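Local structure of putative lipoprotein (Bacteroides thetaiotaomicron, 4Q1Z) at residues N75-I80 with N137-L142. The protein is a putative lipoprotein of unknown function, built from two beta-rich domains and belonging to the DUF4876 family. Sequence-based numbering, arbitrary orientation. Where two conformers were deposited one is given.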
loop_
_atom_site.group_PDB
_atom_site.type_symbol
_atom_site.label_atom_id
_atom_site.label_comp_id
_atom_site.label_asym_id
_atom_site.label_seq_id
_atom_site.Cartn_x
_atom_site.Cartn_y
_atom_site.Cartn_z
ATOM N N ASN A 75 -15.128 8.558 2.298
ATOM C CA ASN A 75 -14.122 7.840 3.089
ATOM C C ASN A 75 -12.692 8.041 2.502
ATOM O O ASN A 75 -11.834 7.151 2.604
ATOM C CB ASN A 75 -14.475 6.334 3.243
ATOM C CG ASN A 75 -15.840 6.046 3.842
ATOM O OD1 ASN A 75 -16.176 6.484 4.952
ATOM N ND2 ASN A 75 -16.645 5.258 3.137
ATOM N N ASN A 76 -12.419 9.232 1.910
ATOM C CA ASN A 76 -11.078 9.539 1.408
ATOM C C ASN A 76 -10.309 10.154 2.556
ATOM O O ASN A 76 -10.857 10.976 3.280
ATOM C CB ASN A 76 -11.078 10.462 0.195
ATOM C CG ASN A 76 -11.717 9.875 -1.016
ATOM O OD1 ASN A 76 -11.403 8.757 -1.448
ATOM N ND2 ASN A 76 -12.644 10.622 -1.577
ATOM N N GLU A 77 -9.080 9.732 2.766
ATOM C CA GLU A 77 -8.284 10.236 3.862
ATOM C C GLU A 77 -7.340 11.297 3.363
ATOM O O GLU A 77 -6.777 11.163 2.271
ATOM C CB GLU A 77 -7.527 9.106 4.536
ATOM C CG GLU A 77 -6.981 9.477 5.901
ATOM C CD GLU A 77 -5.893 8.571 6.438
ATOM O OE1 GLU A 77 -6.003 7.338 6.249
ATOM O OE2 GLU A 77 -4.929 9.097 7.042
ATOM N N TYR A 78 -7.194 12.372 4.156
ATOM C CA TYR A 78 -6.334 13.500 3.859
ATOM C C TYR A 78 -5.463 13.858 5.036
ATOM O O TYR A 78 -5.958 13.977 6.153
ATOM C CB TYR A 78 -7.153 14.761 3.465
ATOM C CG TYR A 78 -8.107 14.578 2.307
ATOM C CD1 TYR A 78 -9.361 14.002 2.495
ATOM C CD2 TYR A 78 -7.785 15.041 1.033
ATOM C CE1 TYR A 78 -10.250 13.845 1.436
ATOM C CE2 TYR A 78 -8.673 14.903 -0.032
ATOM C CZ TYR A 78 -9.903 14.297 0.174
ATOM O OH TYR A 78 -10.782 14.129 -0.868
ATOM N N TYR A 79 -4.180 14.099 4.784
ATOM C CA TYR A 79 -3.282 14.640 5.785
ATOM C C TYR A 79 -3.356 16.153 5.594
ATOM O O TYR A 79 -3.065 16.675 4.504
ATOM C CB TYR A 79 -1.854 14.068 5.681
ATOM C CG TYR A 79 -0.922 14.679 6.707
ATOM C CD1 TYR A 79 -1.166 14.544 8.074
ATOM C CD2 TYR A 79 0.169 15.445 6.313
ATOM C CE1 TYR A 79 -0.330 15.134 9.018
ATOM C CE2 TYR A 79 1.013 16.038 7.251
ATOM C CZ TYR A 79 0.749 15.896 8.599
ATOM O OH TYR A 79 1.581 16.503 9.501
ATOM N N ILE A 80 -3.878 16.850 6.605
ATOM C CA ILE A 80 -4.092 18.292 6.478
ATOM C C ILE A 80 -3.047 19.036 7.303
ATOM O O ILE A 80 -2.615 18.550 8.345
ATOM C CB ILE A 80 -5.570 18.661 6.809
ATOM C CG1 ILE A 80 -5.963 18.331 8.280
ATOM C CG2 ILE A 80 -6.515 17.958 5.807
ATOM C CD1 ILE A 80 -7.359 18.729 8.716
ATOM N N ASN A 137 0.254 3.723 5.448
ATOM C CA ASN A 137 0.412 5.116 5.016
ATOM C C ASN A 137 -0.626 6.058 5.701
ATOM O O ASN A 137 -0.572 7.275 5.520
ATOM C CB ASN A 137 0.256 5.135 3.489
ATOM C CG ASN A 137 0.973 6.216 2.751
ATOM O OD1 ASN A 137 2.152 6.508 2.983
ATOM N ND2 ASN A 137 0.283 6.784 1.785
ATOM N N SER A 138 -1.526 5.480 6.524
ATOM C CA SER A 138 -2.629 6.153 7.198
ATOM C C SER A 138 -2.258 6.794 8.585
ATOM O O SER A 138 -1.136 6.651 9.096
ATOM C CB SER A 138 -3.801 5.182 7.351
ATOM O OG SER A 138 -3.798 4.435 8.559
ATOM N N ALA A 139 -3.243 7.528 9.156
ATOM C CA ALA A 139 -3.177 8.259 10.425
ATOM C C ALA A 139 -3.344 7.368 11.669
ATOM O O ALA A 139 -3.133 7.844 12.779
ATOM C CB ALA A 139 -4.243 9.340 10.439
ATOM N N ASP A 140 -3.724 6.096 11.503
ATOM C CA ASP A 140 -3.951 5.214 12.641
ATOM C C ASP A 140 -3.594 3.768 12.321
ATOM O O ASP A 140 -3.397 3.435 11.157
ATOM C CB ASP A 140 -5.429 5.307 13.101
ATOM C CG ASP A 140 -5.654 5.308 14.621
ATOM O OD1 ASP A 140 -4.652 5.209 15.385
ATOM O OD2 ASP A 140 -6.826 5.419 15.046
ATOM N N ILE A 141 -3.523 2.917 13.378
ATOM C CA ILE A 141 -3.275 1.475 13.320
ATOM C C ILE A 141 -4.334 0.804 12.438
ATOM O O ILE A 141 -5.515 1.133 12.547
ATOM C CB ILE A 141 -3.280 0.861 14.757
ATOM C CG1 ILE A 141 -2.261 1.541 15.673
ATOM C CG2 ILE A 141 -3.082 -0.676 14.765
ATOM C CD1 ILE A 141 -2.759 1.680 17.072
ATOM N N LEU A 142 -3.899 -0.111 11.565
ATOM C CA LEU A 142 -4.728 -0.945 10.692
ATOM C C LEU A 142 -4.478 -2.391 11.020
ATOM O O LEU A 142 -3.332 -2.747 11.312
ATOM C CB LEU A 142 -4.367 -0.728 9.215
ATOM C CG LEU A 142 -4.826 0.530 8.506
ATOM C CD1 LEU A 142 -3.988 0.758 7.260
ATOM C CD2 LEU A 142 -6.338 0.468 8.163
#
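Glu77 reaches Ser138 and Ala139 because its CG stands anti to the backbone N (chi1 -164°) and the chain stays extended past CG (chi2 -163°), which pushes the carboxylate straight out from strand 77-89 to the loop after strand 131-136. The two backbones remain well apart, with the CA atoms of Glu77 and Ser138 separated by 7.7 Å, and this one side chain crosses the distance between them.

Its two oxygens do different work. OE2 takes the backbone N-H of Ala139, with 3.1 Å from Ala139 N to Glu77 OE2, but the bond is bent to 132° at the hydrogen and is weak. The same OE2 lies 3.5 Å from Ala139 CB, so amide and methyl of one residue both face it. OE1 turns to the preceding residue and rests against its carbon atoms, 3.3 Å from Ser138 CB, an ordinary van der Waals approach.

The serine hydroxyl is engaged on its own side of the contact, with the end of strand 131-136 and the loop that follows it. Ser138 OG hydrogen-bonds to Asn136 OD1, and it also receives a long, weak bond from Asp140 N, at 3.4 Å from that nitrogen to Ser138 OG. Asp140 in turn sends OD2 to a salt bridge with Lys28 on strand 24-35, another tie between the loop and the seven-stranded sheet. Arg360 sits nearby, making a long, weak ion pair with Glu77 OE2 and a weak hydrogen bond to Asn137 O.

Strand 77-89 belongs to the seven-stranded sheet and strand 131-136 to the eleven-stranded one, so the contact lies where the two domains meet. With one bent hydrogen bond and 98 Å² buried, it is a small polar touch between them; the Arg360 guanidinium would probably help to offset the carboxylate's charge.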